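Side-chain contacts in probable zinc protease PqqL (Escherichia coli, PDB 6OFT), which probably hydrolyses peptides as a zinc-dependent periplasmic endopeptidase of the M16 family, the present chain being its first half: residues 59-64 with 81-86; 74-79 with 114-119; 157-162 with 241-246; 266-269 with 273-276; 432-437 with 444-449. All coordinates share one frame; numbering follows the deposited sequence.

Contacts 1 and 2 lie side by side near the predicted zinc site, their centres 8 Å apart, and are tied directly: Thr64 OG1 lies 2.8 Å from Glu119 OE1, and Arg82 NE forms a 2.9 Å salt bridge with Glu77 OE2. The Phe61 side chain of contact 1 is about 5 Å from that of Glu57, the predicted proton acceptor, whereas Phe76 of contact 2 is about 12 Å from it. Contacts 3 and 5 meet on the five-stranded sheet, where strands 242-248 and 430-436 are neighbours; their centres are 13 Å apart and about 38 and 45 Å from contact 1. Contact 4 stands apart, its centre 27 Å from that of contact 3.

Contact 1: residues 59-64 with 81-86; sequences MMFNGT and LRFGRD
Phe61 and Phe83 carry this contact between two loops, the edge of the second ring set against the face of the first. Phe83 CE1 stands over the centre of the Phe61 ring, and the atom it approaches most closely there is Phe61 CZ, at 4.0 Å. The centroids of the Phe61 and Phe83 rings lie 5.1 Å apart with their planes at 64°, a tilted T-shaped (edge-to-face) pair in which a C-H edge of Phe83 faces the pi cloud of Phe61. Phe83 reaches across from loop 81-86 because chi1 (-176°) swings CG opposite the backbone N. Phe61, third residue of the type I turn Met59-Asn62, is buried: its ring also meets that of Trp120 and packs on Val87 and Ala89. Ile73 of helix 71-77 touches both phenylalanines. Behind Phe83, Asp86 folds its own loop, OD2 accepting the Arg82 N-H on its anti lone pair at 2.9 Å. The same OD2 forms a 2.8 Å salt bridge with Arg85 NE, which reaches its syn side from 32° out of the carboxylate plane. Phe61 follows closely on His58, the last residue of the HxxEH sequence that begins at His54. This is the inverted zinc-binding motif of M16 peptidases, in which His54 and His58 are predicted to hold zinc and Glu57 to act as proton acceptor.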
# COMPACT_ATOMS: atom_id res chain seq x y z
N MET A 59 15.43 2.78 -16.93
CA MET A 59 16.75 3.16 -17.42
C MET A 59 17.91 2.70 -16.54
O MET A 59 19.05 2.73 -17.00
CB MET A 59 16.84 4.68 -17.70
CG MET A 59 16.03 5.17 -18.91
SD MET A 59 16.20 4.23 -20.46
CE MET A 59 18.03 4.26 -20.69
N MET A 60 17.64 2.24 -15.29
CA MET A 60 18.70 1.76 -14.40
C MET A 60 19.29 0.44 -14.88
O MET A 60 20.46 0.13 -14.64
CB MET A 60 18.20 1.64 -12.94
CG MET A 60 17.88 2.98 -12.28
SD MET A 60 19.17 4.25 -12.34
CE MET A 60 18.50 5.30 -13.61
N PHE A 61 18.48 -0.32 -15.63
CA PHE A 61 18.87 -1.62 -16.17
C PHE A 61 19.37 -1.51 -17.61
O PHE A 61 19.58 -2.54 -18.25
CB PHE A 61 17.67 -2.59 -16.07
CG PHE A 61 17.15 -2.72 -14.66
CD1 PHE A 61 17.74 -3.61 -13.77
CD2 PHE A 61 16.09 -1.94 -14.22
CE1 PHE A 61 17.26 -3.73 -12.46
CE2 PHE A 61 15.63 -2.04 -12.90
CZ PHE A 61 16.22 -2.94 -12.03
N ASN A 62 19.60 -0.28 -18.12
CA ASN A 62 20.03 -0.13 -19.50
C ASN A 62 21.30 0.72 -19.70
O ASN A 62 21.56 1.17 -20.82
CB ASN A 62 18.86 0.38 -20.37
CG ASN A 62 17.78 -0.66 -20.51
OD1 ASN A 62 17.90 -1.61 -21.29
ND2 ASN A 62 16.72 -0.52 -19.73
N GLY A 63 22.11 0.85 -18.67
CA GLY A 63 23.38 1.56 -18.79
C GLY A 63 23.83 2.40 -17.63
O GLY A 63 23.13 3.31 -17.19
N THR A 64 25.03 2.12 -17.15
CA THR A 64 25.71 2.89 -16.10
C THR A 64 27.12 3.14 -16.64
O THR A 64 27.47 2.59 -17.69
CB THR A 64 25.72 2.21 -14.71
OG1 THR A 64 26.68 1.15 -14.68
CG2 THR A 64 24.33 1.74 -14.22
N LEU A 81 21.45 -14.41 -11.06
CA LEU A 81 20.37 -13.51 -10.63
C LEU A 81 19.60 -13.01 -11.86
O LEU A 81 20.20 -12.47 -12.79
CB LEU A 81 20.95 -12.38 -9.75
CG LEU A 81 21.76 -12.87 -8.53
CD1 LEU A 81 22.53 -11.72 -7.84
CD2 LEU A 81 20.86 -13.59 -7.50
N ARG A 82 18.30 -13.29 -11.89
CA ARG A 82 17.45 -13.02 -13.04
C ARG A 82 16.44 -11.92 -12.80
O ARG A 82 15.79 -11.90 -11.76
CB ARG A 82 16.74 -14.33 -13.47
CG ARG A 82 15.91 -14.22 -14.74
CD ARG A 82 15.85 -15.55 -15.45
NE ARG A 82 17.09 -15.84 -16.16
CZ ARG A 82 17.38 -17.01 -16.73
NH1 ARG A 82 16.52 -18.01 -16.66
NH2 ARG A 82 18.53 -17.18 -17.36
N PHE A 83 16.32 -11.01 -13.78
CA PHE A 83 15.35 -9.92 -13.75
C PHE A 83 13.94 -10.53 -13.75
O PHE A 83 13.66 -11.47 -14.52
CB PHE A 83 15.56 -8.98 -14.96
CG PHE A 83 14.63 -7.79 -14.93
CD1 PHE A 83 14.89 -6.71 -14.08
CD2 PHE A 83 13.48 -7.76 -15.69
CE1 PHE A 83 14.02 -5.62 -14.01
CE2 PHE A 83 12.61 -6.67 -15.63
CZ PHE A 83 12.88 -5.61 -14.79
N GLY A 84 13.09 -10.03 -12.86
CA GLY A 84 11.73 -10.53 -12.70
C GLY A 84 11.63 -11.65 -11.68
O GLY A 84 10.52 -12.03 -11.31
N ARG A 85 12.78 -12.20 -11.23
CA ARG A 85 12.87 -13.27 -10.25
C ARG A 85 13.66 -12.85 -9.00
O ARG A 85 13.10 -12.82 -7.91
CB ARG A 85 13.47 -14.53 -10.90
CG ARG A 85 13.56 -15.76 -9.96
CD ARG A 85 14.23 -16.94 -10.65
NE ARG A 85 15.68 -16.74 -10.79
CZ ARG A 85 16.45 -17.39 -11.64
NH1 ARG A 85 15.93 -18.26 -12.50
NH2 ARG A 85 17.76 -17.16 -11.68
N ASP A 86 14.96 -12.55 -9.15
CA ASP A 86 15.86 -12.15 -8.05
C ASP A 86 16.09 -10.65 -8.03
O ASP A 86 16.43 -10.08 -6.98
CB ASP A 86 17.22 -12.85 -8.19
CG ASP A 86 17.09 -14.33 -8.45
OD1 ASP A 86 16.76 -15.07 -7.51
OD2 ASP A 86 17.29 -14.75 -9.62

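Contact 2: residues 74-79 with 114-119; sequences ETFESM and MAIFSE
Ile116 of helix 107-122 meets Phe76 and Thr75 of helix 71-77 with its two methyl ends. CD1 lies over one face of the Phe76 ring, displaced toward the rim, 4.0 Å from the centroid and 14° off the ring normal, a CH-pi contact. The other methyl, Ile116 CG2, touches Phe76 CZ at 3.8 Å, and the aromatic tip thus meets both branches of the isoleucine. Thr75 adds its methyl, CG2 lying 3.9 Å from Ile116 CD1 as the two side chains slide past each other in opposite directions. Because Thr75 OG1 sits beside the backbone N (chi1 -58°), the hydroxyl turns back to bond Lys71 O in its own helix and CG2 is presented to the neighbour. Farther out, Ser78 OG bonds Thr75 O at 2.7 Å. Met79 rests on Asn109, Gln112 and Val113 of the helix that carries Ile116. Trp67 packs against Thr75, Ala115 and Glu119, thereby touching both helices. On the sheet side, Phe117 packs on Leu34 and Leu36 of strand 31-38. No hydrogen bond or salt bridge crosses between residues 74-79 and 114-119; the two helices are joined here by dispersion and CH-pi contact, while the Thr75 hydroxyl is satisfied within its own helix.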
# COMPACT_ATOMS: atom_id res chain seq x y z
N GLU A 74 23.71 -8.61 -17.67
CA GLU A 74 24.70 -9.66 -17.92
C GLU A 74 25.52 -9.94 -16.66
O GLU A 74 25.89 -11.09 -16.43
CB GLU A 74 25.64 -9.30 -19.10
CG GLU A 74 24.96 -9.33 -20.47
CD GLU A 74 25.74 -8.76 -21.65
OE1 GLU A 74 26.98 -8.61 -21.55
OE2 GLU A 74 25.10 -8.47 -22.69
N THR A 75 25.79 -8.89 -15.85
CA THR A 75 26.53 -9.06 -14.59
C THR A 75 25.66 -9.84 -13.60
O THR A 75 26.15 -10.79 -12.97
CB THR A 75 27.05 -7.72 -14.05
OG1 THR A 75 27.88 -7.11 -15.04
CG2 THR A 75 27.85 -7.89 -12.76
N PHE A 76 24.37 -9.46 -13.47
CA PHE A 76 23.45 -10.17 -12.56
C PHE A 76 23.31 -11.63 -13.01
O PHE A 76 23.42 -12.52 -12.17
CB PHE A 76 22.07 -9.49 -12.51
CG PHE A 76 21.97 -8.30 -11.59
CD1 PHE A 76 22.28 -8.41 -10.24
CD2 PHE A 76 21.51 -7.07 -12.07
CE1 PHE A 76 22.15 -7.31 -9.38
CE2 PHE A 76 21.39 -5.97 -11.21
CZ PHE A 76 21.69 -6.10 -9.87
N GLU A 77 23.12 -11.87 -14.32
CA GLU A 77 23.00 -13.21 -14.91
C GLU A 77 24.22 -14.11 -14.61
O GLU A 77 24.04 -15.29 -14.33
CB GLU A 77 22.69 -13.13 -16.41
CG GLU A 77 21.23 -12.83 -16.72
CD GLU A 77 20.21 -13.96 -16.60
OE1 GLU A 77 20.59 -15.15 -16.68
OE2 GLU A 77 19.00 -13.65 -16.43
N SER A 78 25.45 -13.54 -14.60
CA SER A 78 26.71 -14.26 -14.29
C SER A 78 26.80 -14.71 -12.82
O SER A 78 27.67 -15.51 -12.46
CB SER A 78 27.93 -13.42 -14.67
OG SER A 78 28.18 -12.40 -13.72
N MET A 79 25.92 -14.18 -11.97
CA MET A 79 25.82 -14.52 -10.54
C MET A 79 24.53 -15.31 -10.28
O MET A 79 24.16 -15.52 -9.13
CB MET A 79 25.86 -13.24 -9.67
CG MET A 79 27.14 -12.40 -9.87
SD MET A 79 27.19 -11.00 -8.72
CE MET A 79 25.95 -9.91 -9.46
N MET A 114 26.51 -4.66 -4.57
CA MET A 114 26.67 -3.35 -3.92
C MET A 114 27.28 -2.31 -4.87
O MET A 114 26.91 -1.14 -4.82
CB MET A 114 27.55 -3.48 -2.67
CG MET A 114 26.85 -4.15 -1.49
SD MET A 114 25.25 -3.45 -1.03
CE MET A 114 25.71 -1.80 -0.54
N ALA A 115 28.21 -2.75 -5.74
CA ALA A 115 28.88 -1.89 -6.74
C ALA A 115 27.85 -1.41 -7.78
O ALA A 115 27.89 -0.24 -8.16
CB ALA A 115 30.01 -2.64 -7.40
N ILE A 116 26.89 -2.30 -8.17
CA ILE A 116 25.79 -1.97 -9.08
C ILE A 116 24.86 -0.94 -8.40
O ILE A 116 24.44 0.01 -9.05
CB ILE A 116 25.03 -3.24 -9.57
CG1 ILE A 116 25.94 -4.10 -10.50
CG2 ILE A 116 23.72 -2.87 -10.28
CD1 ILE A 116 25.44 -5.50 -10.81
N PHE A 117 24.55 -1.11 -7.09
CA PHE A 117 23.70 -0.17 -6.35
C PHE A 117 24.33 1.22 -6.29
O PHE A 117 23.63 2.23 -6.44
CB PHE A 117 23.37 -0.67 -4.93
CG PHE A 117 22.16 -1.58 -4.82
CD1 PHE A 117 20.88 -1.10 -5.04
CD2 PHE A 117 22.30 -2.91 -4.44
CE1 PHE A 117 19.76 -1.93 -4.89
CE2 PHE A 117 21.19 -3.74 -4.28
CZ PHE A 117 19.92 -3.24 -4.51
N SER A 118 25.67 1.28 -6.10
CA SER A 118 26.42 2.53 -6.06
C SER A 118 26.28 3.34 -7.38
O SER A 118 26.09 4.55 -7.33
CB SER A 118 27.89 2.24 -5.77
OG SER A 118 28.57 3.44 -5.48
N GLU A 119 26.28 2.65 -8.53
CA GLU A 119 26.12 3.25 -9.85
C GLU A 119 24.67 3.58 -10.18
O GLU A 119 24.43 4.52 -10.92
CB GLU A 119 26.76 2.39 -10.94
CG GLU A 119 28.24 2.21 -10.68
CD GLU A 119 29.13 2.45 -11.88
OE1 GLU A 119 28.63 2.36 -13.03
OE2 GLU A 119 30.33 2.73 -11.66

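Contact 3: residues 157-162 with 241-246; sequences RPFLLA and HLRFNI
Phe159 and Arg243 mark the nearest approach of the two backbones, their CA atoms 7.4 Å apart, where the last turn of helix 148-160 passes strand 242-248, an outermost strand of the five-stranded mixed sheet in this M16 half. The helix is kinked around Pro158 and Phe159, and Leu161 is the first residue to leave helical geometry. Along the strand Arg243 and Asn245 point toward the helix and Phe244 points away, where its ring meets that of Trp432. Phe159 lays one face over Asn245 and turns its edge to Arg243. The ring and the Asn245 amide are stacked, planes 16° apart, with Phe159 CE1 3.4 Å from Asn245 ND2. Asn245 CB continues the cover over the same ring, 3.9 Å from the Phe159 centroid, as a CH-pi contact. At the ring edge, in its plane, Arg243 CB touches Phe159 CD2 at 3.7 Å. Arg262 bonds the carbonyls of Leu160 and Ala162, tying helix end to sheet. The bent chain of Arg243 carries its guanidinium toward the end of the helix, nearly parallel to the Phe159 ring (planes 4° apart), with Arg243 NH1 3.3 Å from Phe159 O. Asp429 and Glu239 form salt bridges with it. NE and NH2 of Arg243 both grip His241 O, NE at 2.9 Å from above the carbonyl plane, NH2 at 2.8 Å and nearly in line with the C=O bond.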
# COMPACT_ATOMS: atom_id res chain seq x y z
N ARG A 157 -11.54 5.43 -9.80
CA ARG A 157 -10.51 6.46 -9.63
C ARG A 157 -11.03 7.88 -9.38
O ARG A 157 -10.58 8.45 -8.38
CB ARG A 157 -9.54 6.46 -10.82
CG ARG A 157 -8.13 6.68 -10.41
CD ARG A 157 -7.16 6.43 -11.53
NE ARG A 157 -5.81 6.75 -11.07
CZ ARG A 157 -5.29 7.96 -11.10
NH1 ARG A 157 -5.97 8.96 -11.64
NH2 ARG A 157 -4.08 8.18 -10.63
N PRO A 158 -11.92 8.49 -10.21
CA PRO A 158 -12.35 9.87 -9.94
C PRO A 158 -13.09 10.04 -8.61
O PRO A 158 -13.04 11.12 -8.02
CB PRO A 158 -13.25 10.21 -11.13
CG PRO A 158 -12.83 9.25 -12.20
CD PRO A 158 -12.54 8.00 -11.47
N PHE A 159 -13.79 8.99 -8.17
CA PHE A 159 -14.55 8.96 -6.93
C PHE A 159 -13.60 8.82 -5.74
O PHE A 159 -13.64 9.62 -4.80
CB PHE A 159 -15.58 7.81 -6.94
CG PHE A 159 -16.60 7.90 -8.05
CD1 PHE A 159 -16.32 7.39 -9.32
CD2 PHE A 159 -17.84 8.51 -7.84
CE1 PHE A 159 -17.25 7.52 -10.37
CE2 PHE A 159 -18.76 8.64 -8.89
CZ PHE A 159 -18.46 8.14 -10.14
N LEU A 160 -12.74 7.81 -5.82
CA LEU A 160 -11.78 7.47 -4.77
C LEU A 160 -10.69 8.52 -4.58
O LEU A 160 -10.35 8.84 -3.44
CB LEU A 160 -11.16 6.09 -5.11
CG LEU A 160 -10.51 5.26 -4.00
CD1 LEU A 160 -11.48 4.98 -2.85
CD2 LEU A 160 -10.03 3.94 -4.56
N LEU A 161 -10.13 9.07 -5.69
CA LEU A 161 -9.01 10.00 -5.59
C LEU A 161 -9.36 11.48 -5.80
O LEU A 161 -8.47 12.28 -6.10
CB LEU A 161 -7.87 9.58 -6.55
CG LEU A 161 -7.39 8.11 -6.54
CD1 LEU A 161 -6.16 7.95 -7.41
CD2 LEU A 161 -7.08 7.61 -5.13
N ALA A 162 -10.64 11.87 -5.59
CA ALA A 162 -11.02 13.28 -5.73
C ALA A 162 -10.16 14.16 -4.81
O ALA A 162 -9.89 13.78 -3.66
CB ALA A 162 -12.49 13.45 -5.37
N HIS A 241 -19.80 15.75 -0.65
CA HIS A 241 -20.85 15.39 -1.58
C HIS A 241 -20.94 13.89 -1.66
O HIS A 241 -19.91 13.21 -1.71
CB HIS A 241 -20.53 15.94 -2.99
CG HIS A 241 -20.55 17.43 -3.09
ND1 HIS A 241 -19.38 18.16 -3.27
CD2 HIS A 241 -21.59 18.29 -3.02
CE1 HIS A 241 -19.75 19.43 -3.30
NE2 HIS A 241 -21.08 19.56 -3.16
N LEU A 242 -22.15 13.39 -1.65
CA LEU A 242 -22.41 11.94 -1.78
C LEU A 242 -22.47 11.59 -3.27
O LEU A 242 -23.30 12.18 -3.95
CB LEU A 242 -23.74 11.63 -1.11
CG LEU A 242 -24.15 10.17 -1.15
CD1 LEU A 242 -23.09 9.30 -0.49
CD2 LEU A 242 -25.51 9.95 -0.51
N ARG A 243 -21.66 10.67 -3.73
CA ARG A 243 -21.63 10.27 -5.13
C ARG A 243 -22.14 8.86 -5.34
O ARG A 243 -22.27 8.10 -4.38
CB ARG A 243 -20.23 10.43 -5.74
CG ARG A 243 -19.73 11.86 -5.78
CD ARG A 243 -18.31 11.85 -5.31
NE ARG A 243 -18.21 12.27 -3.93
CZ ARG A 243 -17.19 12.01 -3.12
NH1 ARG A 243 -16.16 11.30 -3.55
NH2 ARG A 243 -17.21 12.44 -1.87
N PHE A 244 -22.45 8.52 -6.60
CA PHE A 244 -22.99 7.21 -6.96
C PHE A 244 -22.35 6.72 -8.23
O PHE A 244 -22.21 7.49 -9.17
CB PHE A 244 -24.53 7.30 -7.16
CG PHE A 244 -25.32 7.57 -5.90
CD1 PHE A 244 -25.54 8.87 -5.47
CD2 PHE A 244 -25.88 6.52 -5.18
CE1 PHE A 244 -26.25 9.12 -4.30
CE2 PHE A 244 -26.62 6.78 -4.02
CZ PHE A 244 -26.79 8.08 -3.58
N ASN A 245 -21.98 5.44 -8.27
CA ASN A 245 -21.35 4.84 -9.45
C ASN A 245 -21.79 3.39 -9.68
O ASN A 245 -22.03 2.66 -8.72
CB ASN A 245 -19.82 4.87 -9.33
CG ASN A 245 -19.10 4.63 -10.64
OD1 ASN A 245 -19.65 4.82 -11.72
ND2 ASN A 245 -17.85 4.22 -10.58
N ILE A 246 -21.88 2.99 -10.94
CA ILE A 246 -22.16 1.61 -11.32
C ILE A 246 -21.04 1.23 -12.28
O ILE A 246 -20.81 1.94 -13.26
CB ILE A 246 -23.58 1.34 -11.90
CG1 ILE A 246 -24.71 1.71 -10.90
CG2 ILE A 246 -23.73 -0.14 -12.36
CD1 ILE A 246 -26.15 1.90 -11.59

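Contact 4: residues 266-269 with 273-276; sequences VQVN and SFIE
Val266, in the loop between strand 256-264 and helix 271-296, packs on Ser273 and Glu276; this is a strand-loop-helix connection in which the loop folds back over the first turns of the helix. Val266 CG1 touches Glu276 CG at 3.8 Å, while Val266 CG2 lies 3.9 Å from Ser273 CB, so the valine bridges one helical turn. Gln267 points its CB bond away from the helix, and its backbone O lies 3.1 Å from Ser273 OG. Val268 divides its methyls between Phe274 and the Ser273 carbonyl. Its CG1, anti to the backbone N (chi1 178°), meets Phe274 CA at 3.7 Å and CD2 of the same phenylalanine, while Val268 CG2 approaches Ser273 O at 3.7 Å. The Phe274 ring goes on to pack against Leu404, Ser405 and Leu408 of helix 398-408. Asn269 closes the loop through its backbone, Asn269 N donating to Ser273 OG at 3.1 Å with an N-H...O angle of 155°. Ser273 OG also bonds Asp270 OD1. With an alanine at Ser273, the Asn269 N-H would probably lose this acceptor and Asp270 OD1 its hydroxyl partner, setting the loop freer to shift. The Asn269 side chain stays farther off, OD1 lying 4.0 Å from Ser273 OG.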
# COMPACT_ATOMS: atom_id res chain seq x y z
N VAL A 266 -4.08 8.75 9.81
CA VAL A 266 -3.06 9.13 10.80
C VAL A 266 -1.88 8.17 10.71
O VAL A 266 -2.04 6.97 10.46
CB VAL A 266 -3.61 9.33 12.25
CG1 VAL A 266 -3.69 8.01 13.03
CG2 VAL A 266 -2.79 10.38 13.01
N GLN A 267 -0.69 8.74 10.84
CA GLN A 267 0.56 7.99 10.84
C GLN A 267 0.74 7.50 12.28
O GLN A 267 0.60 8.29 13.21
CB GLN A 267 1.72 8.93 10.45
CG GLN A 267 1.56 9.57 9.08
CD GLN A 267 2.06 8.69 7.97
OE1 GLN A 267 1.40 7.71 7.58
NE2 GLN A 267 3.23 9.02 7.45
N VAL A 268 1.00 6.20 12.47
CA VAL A 268 1.19 5.64 13.81
C VAL A 268 2.64 5.92 14.28
O VAL A 268 3.57 5.20 13.89
CB VAL A 268 0.77 4.14 13.94
CG1 VAL A 268 1.04 3.59 15.34
CG2 VAL A 268 -0.70 3.94 13.57
N ASN A 269 2.82 6.98 15.08
CA ASN A 269 4.13 7.35 15.62
C ASN A 269 4.12 7.59 17.14
O ASN A 269 5.18 7.82 17.73
CB ASN A 269 4.77 8.53 14.85
CG ASN A 269 3.89 9.74 14.69
OD1 ASN A 269 3.33 10.28 15.64
ND2 ASN A 269 3.78 10.21 13.45
N SER A 273 -2.05 8.06 18.32
CA SER A 273 -2.25 7.64 16.92
C SER A 273 -2.31 6.11 16.77
O SER A 273 -2.99 5.62 15.88
CB SER A 273 -1.25 8.30 15.98
OG SER A 273 0.10 7.97 16.30
N PHE A 274 -1.68 5.36 17.70
CA PHE A 274 -1.77 3.90 17.73
C PHE A 274 -3.23 3.51 18.04
O PHE A 274 -3.76 2.61 17.41
CB PHE A 274 -0.82 3.29 18.79
CG PHE A 274 -0.83 1.77 18.87
CD1 PHE A 274 -1.77 1.11 19.66
CD2 PHE A 274 0.08 1.02 18.15
CE1 PHE A 274 -1.78 -0.29 19.73
CE2 PHE A 274 0.06 -0.38 18.22
CZ PHE A 274 -0.87 -1.03 19.01
N ILE A 275 -3.87 4.21 19.00
CA ILE A 275 -5.25 3.98 19.42
C ILE A 275 -6.22 4.33 18.29
O ILE A 275 -7.14 3.56 18.04
CB ILE A 275 -5.60 4.71 20.76
CG1 ILE A 275 -4.84 4.10 21.95
CG2 ILE A 275 -7.13 4.70 21.02
CD1 ILE A 275 -4.65 5.05 23.14
N GLU A 276 -6.03 5.50 17.64
CA GLU A 276 -6.87 5.96 16.52
C GLU A 276 -6.91 4.92 15.41
O GLU A 276 -7.99 4.59 14.93
CB GLU A 276 -6.39 7.32 16.00
CG GLU A 276 -7.10 7.81 14.74
CD GLU A 276 -7.96 9.05 14.88
OE1 GLU A 276 -7.60 9.96 15.65
OE2 GLU A 276 -9.01 9.11 14.19

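Contact 5: residues 432-437 with 444-449; sequences WEQMVN and KALSPA
Gln434 lays its amide alongside the peptide backbone of Leu446 and bonds both of its polar atoms. Leu446 N donates to Gln434 OE1 at 2.9 Å (N-H...O 158°), and Gln434 NE2 returns a bond to Leu446 O at 2.8 Å (161°). Each carbonyl oxygen is met in its plane, on a lone pair, and Leu446 O lies only 1° out of the Gln434 amide plane. The side chain spans the distance because it is extended beyond CG. OE1 of Gln434 also rests 3.5 Å from Ala445 CA and 3.8 Å from Leu446 CB. Gln434 sits on strand 430-436, parallel to 242-248 and antiparallel to 256-264 in the mixed sheet, and its partners belong to the short link between helices 439-444 and 448-459. Two residues farther along the strand lies Val436, whose CG1 meets Ala445 CB at 4.2 Å, a looser apolar touch. A leucine in place of Gln434 would probably leave both the N-H and the carbonyl of Leu446 without these mates in a buried spot and set the link free to move off the strand. The Leu446 side chain packs on Ile451 and, across on helix 331-348, on Gln332 and Ala335.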
# COMPACT_ATOMS: atom_id res chain seq x y z
N TRP A 432 -21.53 5.63 -3.10
CA TRP A 432 -22.16 4.30 -3.28
C TRP A 432 -21.64 3.70 -4.57
O TRP A 432 -21.53 4.42 -5.53
CB TRP A 432 -23.68 4.40 -3.33
CG TRP A 432 -24.30 4.59 -1.99
CD1 TRP A 432 -24.67 5.77 -1.44
CD2 TRP A 432 -24.56 3.58 -1.01
NE1 TRP A 432 -25.17 5.55 -0.19
CE2 TRP A 432 -25.11 4.23 0.10
CE3 TRP A 432 -24.40 2.20 -0.98
CZ2 TRP A 432 -25.49 3.54 1.25
CZ3 TRP A 432 -24.79 1.52 0.15
CH2 TRP A 432 -25.31 2.18 1.25
N GLU A 433 -21.35 2.43 -4.58
CA GLU A 433 -20.87 1.79 -5.78
C GLU A 433 -21.44 0.39 -5.98
O GLU A 433 -21.43 -0.42 -5.06
CB GLU A 433 -19.33 1.74 -5.75
CG GLU A 433 -18.70 1.20 -7.02
CD GLU A 433 -17.28 0.76 -6.75
OE1 GLU A 433 -16.37 1.62 -6.85
OE2 GLU A 433 -17.07 -0.42 -6.39
N GLN A 434 -21.89 0.12 -7.20
CA GLN A 434 -22.38 -1.20 -7.59
C GLN A 434 -21.52 -1.73 -8.71
O GLN A 434 -21.10 -0.97 -9.57
CB GLN A 434 -23.85 -1.18 -7.99
CG GLN A 434 -24.78 -1.23 -6.78
CD GLN A 434 -26.19 -0.86 -7.11
OE1 GLN A 434 -27.12 -1.67 -6.99
NE2 GLN A 434 -26.40 0.37 -7.52
N MET A 435 -21.29 -3.04 -8.71
CA MET A 435 -20.51 -3.72 -9.74
C MET A 435 -21.39 -4.74 -10.41
O MET A 435 -22.05 -5.51 -9.71
CB MET A 435 -19.25 -4.34 -9.14
CG MET A 435 -18.19 -3.31 -8.83
SD MET A 435 -16.73 -3.96 -8.00
CE MET A 435 -15.99 -4.98 -9.34
N VAL A 436 -21.51 -4.66 -11.74
CA VAL A 436 -22.35 -5.54 -12.57
C VAL A 436 -21.54 -6.14 -13.73
O VAL A 436 -20.64 -5.48 -14.25
CB VAL A 436 -23.69 -4.89 -13.02
CG1 VAL A 436 -24.59 -4.60 -11.83
CG2 VAL A 436 -23.47 -3.62 -13.85
N ASN A 437 -21.82 -7.41 -14.09
CA ASN A 437 -21.05 -8.08 -15.15
C ASN A 437 -21.91 -8.65 -16.29
O ASN A 437 -21.39 -9.30 -17.19
CB ASN A 437 -20.12 -9.16 -14.56
CG ASN A 437 -20.78 -10.25 -13.76
OD1 ASN A 437 -22.00 -10.44 -13.76
ND2 ASN A 437 -19.96 -11.01 -13.05
N LYS A 444 -30.92 -4.93 -12.73
CA LYS A 444 -31.25 -5.13 -11.31
C LYS A 444 -30.57 -4.13 -10.36
O LYS A 444 -31.06 -3.94 -9.25
CB LYS A 444 -30.98 -6.58 -10.88
CG LYS A 444 -32.17 -7.48 -11.22
CD LYS A 444 -31.91 -8.95 -10.98
CE LYS A 444 -33.11 -9.80 -11.33
NZ LYS A 444 -32.88 -11.23 -10.99
N ALA A 445 -29.49 -3.46 -10.82
CA ALA A 445 -28.77 -2.47 -10.02
C ALA A 445 -29.69 -1.33 -9.56
O ALA A 445 -30.55 -0.88 -10.32
CB ALA A 445 -27.58 -1.91 -10.80
N LEU A 446 -29.56 -0.92 -8.30
CA LEU A 446 -30.40 0.14 -7.74
C LEU A 446 -29.92 1.50 -8.23
O LEU A 446 -28.72 1.76 -8.25
CB LEU A 446 -30.37 0.10 -6.19
CG LEU A 446 -31.27 -0.90 -5.45
CD1 LEU A 446 -30.77 -2.35 -5.59
CD2 LEU A 446 -31.32 -0.57 -3.97
N SER A 447 -30.87 2.37 -8.61
CA SER A 447 -30.55 3.75 -9.00
C SER A 447 -30.33 4.55 -7.68
O SER A 447 -30.75 4.06 -6.63
CB SER A 447 -31.69 4.35 -9.82
OG SER A 447 -31.85 3.67 -11.05
N PRO A 448 -29.70 5.75 -7.69
CA PRO A 448 -29.45 6.46 -6.42
C PRO A 448 -30.66 6.77 -5.53
O PRO A 448 -30.51 6.81 -4.30
CB PRO A 448 -28.77 7.75 -6.87
CG PRO A 448 -28.14 7.39 -8.17
CD PRO A 448 -29.07 6.46 -8.83
N ALA A 449 -31.86 7.02 -6.12
CA ALA A 449 -33.04 7.33 -5.32
C ALA A 449 -33.52 6.09 -4.55
O ALA A 449 -33.93 6.22 -3.40
CB ALA A 449 -34.16 7.87 -6.20